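Local coordinates for protein STU0660 (Streptococcus thermophilus, PDB 3ZTH) that probably binds DNA as a large, magnesium-binding Csn2 protein that takes part in CRISPR-mediated bacterial immunity, at residues A[90-95]-A[100-105]; A[186-191]-A[230-235]; A[176-181]-A[215-220]. One frame throughout, in Å; residues are numbered along the deposited sequence.

Contact 1 of 3, residues A[90-95]-A[100-105]; sequences MEYKKG and GYLRKI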
loop_
_atom_site.group_PDB
_atom_site.type_symbol
_atom_site.label_atom_id
_atom_site.label_comp_id
_atom_site.label_asym_id
_atom_site.label_seq_id
_atom_site.Cartn_x
_atom_site.Cartn_y
_atom_site.Cartn_z
HETATM N N MSE A 90 -24.368 -0.426 11.609
HETATM C CA MSE A 90 -24.690 -1.739 12.153
HETATM C C MSE A 90 -23.666 -2.820 11.799
HETATM O O MSE A 90 -23.835 -3.994 12.136
HETATM C CB MSE A 90 -26.103 -2.132 11.721
HETATM C CG MSE A 90 -27.142 -1.226 12.364
HETATM SE SE MSE A 90 -28.978 -1.548 11.883
HETATM C CE MSE A 90 -29.386 -2.956 13.156
ATOM N N GLU A 91 -22.597 -2.412 11.126
ATOM C CA GLU A 91 -21.528 -3.330 10.774
ATOM C C GLU A 91 -20.431 -3.130 11.823
ATOM O O GLU A 91 -20.293 -2.043 12.391
ATOM C CB GLU A 91 -20.995 -3.026 9.373
ATOM C CG GLU A 91 -22.045 -3.165 8.280
ATOM C CD GLU A 91 -21.529 -2.743 6.908
ATOM O OE1 GLU A 91 -20.768 -1.748 6.839
ATOM O OE2 GLU A 91 -21.892 -3.392 5.899
ATOM N N TYR A 92 -19.666 -4.180 12.095
ATOM C CA TYR A 92 -18.610 -4.091 13.089
ATOM C C TYR A 92 -17.348 -3.494 12.483
ATOM O O TYR A 92 -16.541 -4.198 11.882
ATOM C CB TYR A 92 -18.319 -5.475 13.664
ATOM C CG TYR A 92 -17.369 -5.462 14.832
ATOM C CD1 TYR A 92 -17.842 -5.271 16.129
ATOM C CD2 TYR A 92 -15.996 -5.630 14.650
ATOM C CE1 TYR A 92 -16.971 -5.249 17.221
ATOM C CE2 TYR A 92 -15.114 -5.610 15.736
ATOM C CZ TYR A 92 -15.612 -5.421 17.019
ATOM O OH TYR A 92 -14.767 -5.420 18.107
ATOM N N LYS A 93 -17.198 -2.183 12.628
ATOM C CA LYS A 93 -16.032 -1.477 12.116
ATOM C C LYS A 93 -15.627 -0.457 13.158
ATOM O O LYS A 93 -16.323 -0.263 14.153
ATOM C CB LYS A 93 -16.351 -0.738 10.818
ATOM C CG LYS A 93 -16.715 -1.605 9.632
ATOM C CD LYS A 93 -17.200 -0.706 8.493
ATOM C CE LYS A 93 -17.741 -1.495 7.304
ATOM N NZ LYS A 93 -18.367 -0.589 6.289
ATOM N N LYS A 94 -14.503 0.202 12.922
ATOM C CA LYS A 94 -14.023 1.213 13.849
ATOM C C LYS A 94 -15.025 2.353 14.018
ATOM O O LYS A 94 -15.427 2.993 13.045
ATOM C CB LYS A 94 -12.692 1.785 13.360
ATOM C CG LYS A 94 -12.227 3.000 14.147
ATOM C CD LYS A 94 -10.942 3.579 13.578
ATOM C CE LYS A 94 -10.476 4.788 14.380
ATOM N NZ LYS A 94 -9.117 5.241 13.949
ATOM N N GLY A 95 -15.436 2.586 15.259
ATOM C CA GLY A 95 -16.350 3.674 15.561
ATOM C C GLY A 95 -17.836 3.561 15.270
ATOM O O GLY A 95 -18.579 4.496 15.576
ATOM N N GLY A 100 -19.444 -0.650 19.286
ATOM C CA GLY A 100 -19.662 -0.411 20.700
ATOM C C GLY A 100 -20.710 -1.321 21.315
ATOM O O GLY A 100 -20.614 -1.699 22.482
ATOM N N TYR A 101 -21.718 -1.674 20.527
ATOM C CA TYR A 101 -22.796 -2.534 20.993
ATOM C C TYR A 101 -22.381 -3.999 21.101
ATOM O O TYR A 101 -22.575 -4.629 22.140
ATOM C CB TYR A 101 -23.992 -2.410 20.050
ATOM C CG TYR A 101 -25.096 -3.412 20.294
ATOM C CD1 TYR A 101 -25.822 -3.412 21.485
ATOM C CD2 TYR A 101 -25.435 -4.345 19.316
ATOM C CE1 TYR A 101 -26.865 -4.317 21.693
ATOM C CE2 TYR A 101 -26.467 -5.252 19.512
ATOM C CZ TYR A 101 -27.177 -5.232 20.698
ATOM O OH TYR A 101 -28.193 -6.141 20.882
ATOM N N LEU A 102 -21.820 -4.543 20.024
ATOM C CA LEU A 102 -21.402 -5.933 20.028
ATOM C C LEU A 102 -20.279 -6.192 21.028
ATOM O O LEU A 102 -20.141 -7.306 21.526
ATOM C CB LEU A 102 -20.968 -6.359 18.630
ATOM C CG LEU A 102 -22.079 -6.387 17.585
ATOM C CD1 LEU A 102 -21.497 -6.778 16.241
ATOM C CD2 LEU A 102 -23.162 -7.369 18.002
ATOM N N ARG A 103 -19.477 -5.175 21.333
ATOM C CA ARG A 103 -18.398 -5.370 22.298
ATOM C C ARG A 103 -18.949 -5.576 23.703
ATOM O O ARG A 103 -18.328 -6.251 24.520
ATOM C CB ARG A 103 -17.426 -4.187 22.287
ATOM C CG ARG A 103 -16.386 -4.280 21.192
ATOM C CD ARG A 103 -15.482 -3.070 21.174
ATOM N NE ARG A 103 -14.417 -3.213 20.186
ATOM C CZ ARG A 103 -13.545 -2.256 19.885
ATOM N NH1 ARG A 103 -13.611 -1.079 20.499
ATOM N NH2 ARG A 103 -12.605 -2.471 18.970
ATOM N N LYS A 104 -20.117 -5.002 23.978
ATOM C CA LYS A 104 -20.747 -5.143 25.289
ATOM C C LYS A 104 -21.374 -6.531 25.409
ATOM O O LYS A 104 -21.345 -7.152 26.475
ATOM C CB LYS A 104 -21.835 -4.082 25.470
ATOM C CG LYS A 104 -21.363 -2.637 25.309
ATOM C CD LYS A 104 -20.738 -2.064 26.575
ATOM C CE LYS A 104 -20.465 -0.569 26.401
ATOM N NZ LYS A 104 -20.026 0.097 27.660
ATOM N N ILE A 105 -21.935 -7.005 24.301
ATOM C CA ILE A 105 -22.587 -8.308 24.242
ATOM C C ILE A 105 -21.606 -9.467 24.301
ATOM O O ILE A 105 -21.806 -10.417 25.051
ATOM C CB ILE A 105 -23.437 -8.449 22.953
ATOM C CG1 ILE A 105 -24.732 -7.647 23.096
ATOM C CG2 ILE A 105 -23.728 -9.921 22.661
ATOM C CD1 ILE A 105 -25.695 -7.841 21.950
#
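Tyr92 crosses from the loop 90-95 to the helix segment 100-105, touching Leu102 obliquely through one ring carbon and Arg103 at its hydroxyl, and so illustrates how one aromatic side chain can serve two chemistries at once. Its CB points at the helix, and with CG anti to the backbone N (chi1 -172°) the ring is carried across the gap to the helix. The first aromatic carbon on the helix side, Tyr92 CD1, rests against the methyl Leu102 CD1 at 4.0 Å and lies almost as near Leu102 CB, so that the leucine meets the ring with its root as well as its tip. One atom further out, Tyr92 CE1 passes Arg103 CG at 4.1 Å, where hydrophobic contact gives way to polar contact. At the tip, Tyr92 OH accepts a hydrogen bond from Arg103 NE, 3.1 Å long with an N-H...O angle of 153°. The extended arginine chain crosses the tyrosine at about a right angle, and the guanidinium stands 70° from the ring plane, meeting the hydroxyl at its edge, the oxygen tilted somewhat out of the guanidinium plane. Asp152 completes the polar group: its OD1 is hydrogen-bonded to Tyr92 OH and salt-bridged to Arg103 NH2, which ties phenol and guanidinium to one carboxylate. The contact joins the loop between helices 83-89 and 97-106 to the second of them, while helix 151-157, through Leu155 and Thr156, packs against Tyr92, and Met129 of the second subunit packs on Leu102.

Contact 2 of 3, residues A[186-191]-A[230-235]; sequences EMLDHL and PNLTFI
Leu188 reaches Leu232 and Phe234 because its CG stands anti to the backbone N (chi1 176°), thrusting the branched end straight out from helix segment 186-191 toward the strand. Leu232 adopts the same first torsion (chi1 -180°) and points back at the helix, whereas Phe234, with chi1 near -84°, starts off to one side and swings its ring round until the far end approaches the same leucine. A single methyl, Leu188 CD2, therefore serves both partners. It lies 4.4 Å from the methyl Leu232 CD2 and 4.2 Å from the ring carbon Phe234 CZ, which it meets obliquely. No hydrogen bond crosses the gap, and all three side chains are buried, so the attraction is hydrophobic and dispersive. Ile201 of the adjacent strand 199-204 also touches Leu188, while Ile222 and Val226 of helix 212-228 cover Phe234. Leu232 and Phe234, two apart on the strand, both meet the helix, as in the helix-on-sheet core of an alpha/beta fold. Here strand 232-237 runs parallel to its neighbours 199-204 and 20-24, in keeping with the protein's membership of the P-loop NTPase clan.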
loop_
_atom_site.group_PDB
_atom_site.type_symbol
_atom_site.label_atom_id
_atom_site.label_comp_id
_atom_site.label_asym_id
_atom_site.label_seq_id
_atom_site.Cartn_x
_atom_site.Cartn_y
_atom_site.Cartn_z
ATOM N N GLU A 186 -33.263 0.614 17.915
ATOM C CA GLU A 186 -33.216 -0.436 18.924
ATOM C C GLU A 186 -31.782 -0.707 19.359
ATOM O O GLU A 186 -31.504 -0.876 20.552
ATOM C CB GLU A 186 -33.799 -1.725 18.383
ATOM C CG GLU A 186 -35.259 -1.907 18.624
ATOM C CD GLU A 186 -35.588 -3.371 18.735
ATOM O OE1 GLU A 186 -35.087 -4.007 19.692
ATOM O OE2 GLU A 186 -36.326 -3.886 17.866
HETATM N N MSE A 187 -30.877 -0.772 18.384
HETATM C CA MSE A 187 -29.475 -1.001 18.685
HETATM C C MSE A 187 -28.950 0.166 19.505
HETATM O O MSE A 187 -28.207 -0.025 20.468
HETATM C CB MSE A 187 -28.655 -1.133 17.410
HETATM C CG MSE A 187 -27.163 -1.226 17.689
HETATM SE SE MSE A 187 -26.131 -1.855 16.191
HETATM C CE MSE A 187 -25.926 -0.197 15.245
ATOM N N LEU A 188 -29.349 1.373 19.117
ATOM C CA LEU A 188 -28.932 2.574 19.824
ATOM C C LEU A 188 -29.460 2.521 21.257
ATOM O O LEU A 188 -28.773 2.928 22.196
ATOM C CB LEU A 188 -29.466 3.817 19.108
ATOM C CG LEU A 188 -29.194 5.168 19.777
ATOM C CD1 LEU A 188 -27.704 5.470 19.788
ATOM C CD2 LEU A 188 -29.956 6.250 19.039
ATOM N N ASP A 189 -30.677 2.006 21.423
ATOM C CA ASP A 189 -31.290 1.908 22.745
ATOM C C ASP A 189 -30.427 1.056 23.677
ATOM O O ASP A 189 -29.992 1.511 24.732
ATOM C CB ASP A 189 -32.689 1.286 22.636
ATOM C CG ASP A 189 -33.509 1.439 23.921
ATOM O OD1 ASP A 189 -32.921 1.691 24.992
ATOM O OD2 ASP A 189 -34.751 1.297 23.860
ATOM N N HIS A 190 -30.179 -0.183 23.265
ATOM C CA HIS A 190 -29.390 -1.125 24.042
ATOM C C HIS A 190 -28.003 -0.593 24.348
ATOM O O HIS A 190 -27.448 -0.892 25.403
ATOM C CB HIS A 190 -29.294 -2.468 23.307
ATOM C CG HIS A 190 -30.624 -3.111 23.050
ATOM N ND1 HIS A 190 -30.762 -4.281 22.333
ATOM C CD2 HIS A 190 -31.880 -2.730 23.390
ATOM C CE1 HIS A 190 -32.044 -4.589 22.238
ATOM N NE2 HIS A 190 -32.744 -3.665 22.870
ATOM N N LEU A 191 -27.429 0.191 23.441
ATOM C CA LEU A 191 -26.110 0.743 23.705
ATOM C C LEU A 191 -26.194 1.837 24.773
ATOM O O LEU A 191 -25.471 1.798 25.764
ATOM C CB LEU A 191 -25.487 1.328 22.437
ATOM C CG LEU A 191 -24.098 1.931 22.713
ATOM C CD1 LEU A 191 -23.117 0.798 22.959
ATOM C CD2 LEU A 191 -23.620 2.778 21.556
ATOM N N PRO A 230 -31.138 11.192 28.966
ATOM C CA PRO A 230 -30.852 12.629 29.013
ATOM C C PRO A 230 -29.670 12.999 28.127
ATOM O O PRO A 230 -29.587 14.107 27.601
ATOM C CB PRO A 230 -30.536 12.866 30.489
ATOM C CG PRO A 230 -31.376 11.832 31.181
ATOM C CD PRO A 230 -31.173 10.611 30.320
ATOM N N ASN A 231 -28.765 12.045 27.963
ATOM C CA ASN A 231 -27.549 12.250 27.192
ATOM C C ASN A 231 -27.704 12.150 25.676
ATOM O O ASN A 231 -26.717 12.238 24.947
ATOM C CB ASN A 231 -26.486 11.255 27.678
ATOM C CG ASN A 231 -26.977 9.811 27.649
ATOM O OD1 ASN A 231 -28.123 9.527 28.004
ATOM N ND2 ASN A 231 -26.105 8.892 27.241
ATOM N N LEU A 232 -28.933 11.987 25.204
ATOM C CA LEU A 232 -29.175 11.850 23.770
ATOM C C LEU A 232 -29.741 13.095 23.105
ATOM O O LEU A 232 -30.668 13.715 23.617
ATOM C CB LEU A 232 -30.121 10.677 23.519
ATOM C CG LEU A 232 -30.491 10.362 22.070
ATOM C CD1 LEU A 232 -29.223 10.140 21.255
ATOM C CD2 LEU A 232 -31.386 9.124 22.036
ATOM N N THR A 233 -29.181 13.448 21.952
ATOM C CA THR A 233 -29.643 14.610 21.200
ATOM C C THR A 233 -29.818 14.291 19.716
ATOM O O THR A 233 -28.946 13.693 19.077
ATOM C CB THR A 233 -28.669 15.801 21.324
ATOM O OG1 THR A 233 -28.638 16.253 22.682
ATOM C CG2 THR A 233 -29.120 16.948 20.437
ATOM N N PHE A 234 -30.963 14.701 19.185
ATOM C CA PHE A 234 -31.296 14.496 17.782
ATOM C C PHE A 234 -31.407 15.838 17.035
ATOM O O PHE A 234 -31.970 16.804 17.553
ATOM C CB PHE A 234 -32.640 13.765 17.676
ATOM C CG PHE A 234 -32.544 12.270 17.794
ATOM C CD1 PHE A 234 -32.156 11.499 16.708
ATOM C CD2 PHE A 234 -32.895 11.626 18.979
ATOM C CE1 PHE A 234 -32.124 10.098 16.801
ATOM C CE2 PHE A 234 -32.866 10.234 19.082
ATOM C CZ PHE A 234 -32.482 9.474 17.995
ATOM N N ILE A 235 -30.849 15.894 15.829
ATOM C CA ILE A 235 -30.951 17.083 14.980
ATOM C C ILE A 235 -31.504 16.577 13.650
ATOM O O ILE A 235 -30.823 15.838 12.937
ATOM C CB ILE A 235 -29.602 17.750 14.698
ATOM C CG1 ILE A 235 -29.052 18.408 15.958
ATOM C CG2 ILE A 235 -29.783 18.842 13.643
ATOM C CD1 ILE A 235 -27.709 19.125 15.735
#

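Contact 3 of 3, residues A[176-181]-A[215-220]; sequences SNIDKL and YTIFYR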
loop_
_atom_site.group_PDB
_atom_site.type_symbol
_atom_site.label_atom_id
_atom_site.label_comp_id
_atom_site.label_asym_id
_atom_site.label_seq_id
_atom_site.Cartn_x
_atom_site.Cartn_y
_atom_site.Cartn_z
ATOM N N SER A 176 -37.866 -3.221 4.996
ATOM C CA SER A 176 -38.731 -2.050 4.980
ATOM C C SER A 176 -38.013 -0.826 5.576
ATOM O O SER A 176 -37.387 -0.913 6.638
ATOM C CB SER A 176 -40.000 -2.367 5.768
ATOM O OG SER A 176 -40.578 -1.191 6.293
ATOM N N ASN A 177 -38.108 0.314 4.900
ATOM C CA ASN A 177 -37.431 1.512 5.384
ATOM C C ASN A 177 -37.709 1.827 6.851
ATOM O O ASN A 177 -36.779 2.117 7.603
ATOM C CB ASN A 177 -37.770 2.716 4.494
ATOM C CG ASN A 177 -37.072 2.653 3.142
ATOM O OD1 ASN A 177 -36.252 1.771 2.907
ATOM N ND2 ASN A 177 -37.386 3.587 2.257
ATOM N N ILE A 178 -38.973 1.764 7.268
ATOM C CA ILE A 178 -39.312 2.044 8.661
ATOM C C ILE A 178 -38.622 1.013 9.562
ATOM O O ILE A 178 -38.182 1.344 10.663
ATOM C CB ILE A 178 -40.860 2.036 8.890
ATOM C CG1 ILE A 178 -41.199 2.452 10.323
ATOM C CG2 ILE A 178 -41.423 0.658 8.637
ATOM C CD1 ILE A 178 -40.631 3.789 10.742
ATOM N N ASP A 179 -38.502 -0.231 9.092
ATOM C CA ASP A 179 -37.827 -1.260 9.888
ATOM C C ASP A 179 -36.346 -0.950 10.011
ATOM O O ASP A 179 -35.735 -1.222 11.052
ATOM C CB ASP A 179 -37.980 -2.653 9.274
ATOM C CG ASP A 179 -39.390 -3.203 9.401
ATOM O OD1 ASP A 179 -39.978 -3.116 10.502
ATOM O OD2 ASP A 179 -39.903 -3.738 8.397
ATOM N N LYS A 180 -35.765 -0.401 8.944
ATOM C CA LYS A 180 -34.350 -0.046 8.954
ATOM C C LYS A 180 -34.077 0.913 10.109
ATOM O O LYS A 180 -33.129 0.735 10.888
ATOM C CB LYS A 180 -33.950 0.630 7.643
ATOM C CG LYS A 180 -33.687 -0.310 6.482
ATOM C CD LYS A 180 -33.019 0.465 5.343
ATOM C CE LYS A 180 -33.926 0.666 4.137
ATOM N NZ LYS A 180 -33.934 -0.510 3.231
ATOM N N LEU A 181 -34.932 1.921 10.223
ATOM C CA LEU A 181 -34.793 2.921 11.268
ATOM C C LEU A 181 -35.042 2.305 12.643
ATOM O O LEU A 181 -34.288 2.553 13.592
ATOM C CB LEU A 181 -35.770 4.071 11.001
ATOM C CG LEU A 181 -35.524 4.865 9.705
ATOM C CD1 LEU A 181 -36.717 5.749 9.412
ATOM C CD2 LEU A 181 -34.244 5.696 9.826
ATOM N N TYR A 215 -43.198 7.814 9.392
ATOM C CA TYR A 215 -42.377 8.799 10.066
ATOM C C TYR A 215 -42.875 9.070 11.489
ATOM O O TYR A 215 -42.085 9.211 12.427
ATOM C CB TYR A 215 -42.338 10.091 9.257
ATOM C CG TYR A 215 -41.349 11.070 9.826
ATOM C CD1 TYR A 215 -40.007 11.022 9.451
ATOM C CD2 TYR A 215 -41.731 11.993 10.801
ATOM C CE1 TYR A 215 -39.073 11.861 10.028
ATOM C CE2 TYR A 215 -40.797 12.842 11.387
ATOM C CZ TYR A 215 -39.470 12.768 10.993
ATOM O OH TYR A 215 -38.537 13.608 11.550
ATOM N N THR A 216 -44.191 9.141 11.640
ATOM C CA THR A 216 -44.811 9.362 12.938
ATOM C C THR A 216 -44.381 8.235 13.906
ATOM O O THR A 216 -44.115 8.474 15.086
ATOM C CB THR A 216 -46.346 9.381 12.768
ATOM O OG1 THR A 216 -46.706 10.498 11.946
ATOM C CG2 THR A 216 -47.063 9.474 14.108
ATOM N N ILE A 217 -44.313 7.009 13.399
ATOM C CA ILE A 217 -43.892 5.879 14.215
ATOM C C ILE A 217 -42.430 6.081 14.643
ATOM O O ILE A 217 -42.069 5.896 15.814
ATOM C CB ILE A 217 -44.028 4.550 13.425
ATOM C CG1 ILE A 217 -45.510 4.230 13.220
ATOM C CG2 ILE A 217 -43.311 3.417 14.157
ATOM C CD1 ILE A 217 -45.767 2.981 12.381
ATOM N N PHE A 218 -41.598 6.465 13.680
ATOM C CA PHE A 218 -40.180 6.724 13.919
ATOM C C PHE A 218 -39.982 7.863 14.919
ATOM O O PHE A 218 -39.130 7.787 15.808
ATOM C CB PHE A 218 -39.501 7.079 12.593
ATOM C CG PHE A 218 -38.231 7.863 12.747
ATOM C CD1 PHE A 218 -37.041 7.230 13.082
ATOM C CD2 PHE A 218 -38.234 9.249 12.579
ATOM C CE1 PHE A 218 -35.867 7.963 13.251
ATOM C CE2 PHE A 218 -37.071 9.991 12.745
ATOM C CZ PHE A 218 -35.881 9.349 13.082
ATOM N N TYR A 219 -40.776 8.919 14.770
ATOM C CA TYR A 219 -40.680 10.083 15.648
ATOM C C TYR A 219 -41.068 9.780 17.092
ATOM O O TYR A 219 -40.472 10.327 18.024
ATOM C CB TYR A 219 -41.533 11.234 15.093
ATOM C CG TYR A 219 -41.564 12.468 15.971
ATOM C CD1 TYR A 219 -40.448 13.299 16.086
ATOM C CD2 TYR A 219 -42.711 12.803 16.691
ATOM C CE1 TYR A 219 -40.476 14.433 16.896
ATOM C CE2 TYR A 219 -42.749 13.928 17.494
ATOM C CZ TYR A 219 -41.632 14.741 17.595
ATOM O OH TYR A 219 -41.684 15.864 18.397
ATOM N N ARG A 220 -42.066 8.920 17.284
ATOM C CA ARG A 220 -42.463 8.546 18.643
ATOM C C ARG A 220 -41.297 7.803 19.289
ATOM O O ARG A 220 -40.989 8.002 20.462
ATOM C CB ARG A 220 -43.696 7.650 18.633
ATOM C CG ARG A 220 -44.968 8.362 18.247
ATOM C CD ARG A 220 -46.143 7.395 18.196
ATOM N NE ARG A 220 -47.331 8.027 17.625
ATOM C CZ ARG A 220 -47.953 9.074 18.158
ATOM N NH1 ARG A 220 -47.506 9.614 19.290
ATOM N NH2 ARG A 220 -49.011 9.596 17.544
#
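Ile178 meets Ile217 and Phe218, and Leu181, one turn further along helix 177-192, meets Phe218; the first supplies a bump to helix 212-228, the second a hollow. The bump is Ile178 CD1. Because CG1 lies anti to the backbone N (chi1 -175°), the ethyl branch extends toward the other helix and its terminal methyl settles where Ile217 and Phe218 leave the backbone. Its floor is formed by Phe218 CB at 3.9 Å from Ile178 CD1 and by the backbone, Phe218 N lying 4.1 Å from that methyl. The outer wall is looser, with Ile217 CG2 4.4 Å from Ile178 CD1.

The second fit runs the other way. Phe218 CD1 presses into the shallow notch that Leu181 makes between its CB and CD1, each of which is 4.0 Å from that ring carbon, the leucine crossing the ring obliquely. The two short axes are nearly parallel, 7° apart in direction, and approach to 10.1 Å. This parallel pairing belongs to an alpha/beta arrangement in which helix 177-192 leads into strand 199-204, and helix 212-228 then makes the beta-alpha-beta crossover to the parallel strand 232-237.

Phe218 is also in contact within its own helix. Its CD2 stands 3.7 Å above the ring plane of Tyr215, offset toward the rim, so the phenyl group touches Tyr215 through CD2 and Leu181 through CD1. Phe83 and Leu86 of helix 83-89 also pack on Leu181, whereas Ile217 lies at the exposed border. About 10 Å from the Ile217 side chain is that of Glu212, which binds magnesium in a crystal structure of this protein, though no metal is bound to it in this chain. Thr216, next to Ile217 in the chain, is hydrogen-bonded through OG1 to Arg306 of the third subunit.

In the fold
Contacts 2 and 3 share helix 177-192, which meets helix 212-228 near its start and strand 232-237 further along; those two partners follow each other in the chain. Contact 2 is the fully buried member, contact 3 runs from the core to an exposed border, and both are purely apolar. Contact 1, whose centre lies about 19 Å from the centre of the chain, is the one with a hydrogen bond across it, and it is only partly buried. It nevertheless joins the same body: Met90 and Tyr101 pack on Met187 and His190 of contact 2. Contacts 1 and 3, by contrast, do not touch. All three have residues within reach of the second subunit.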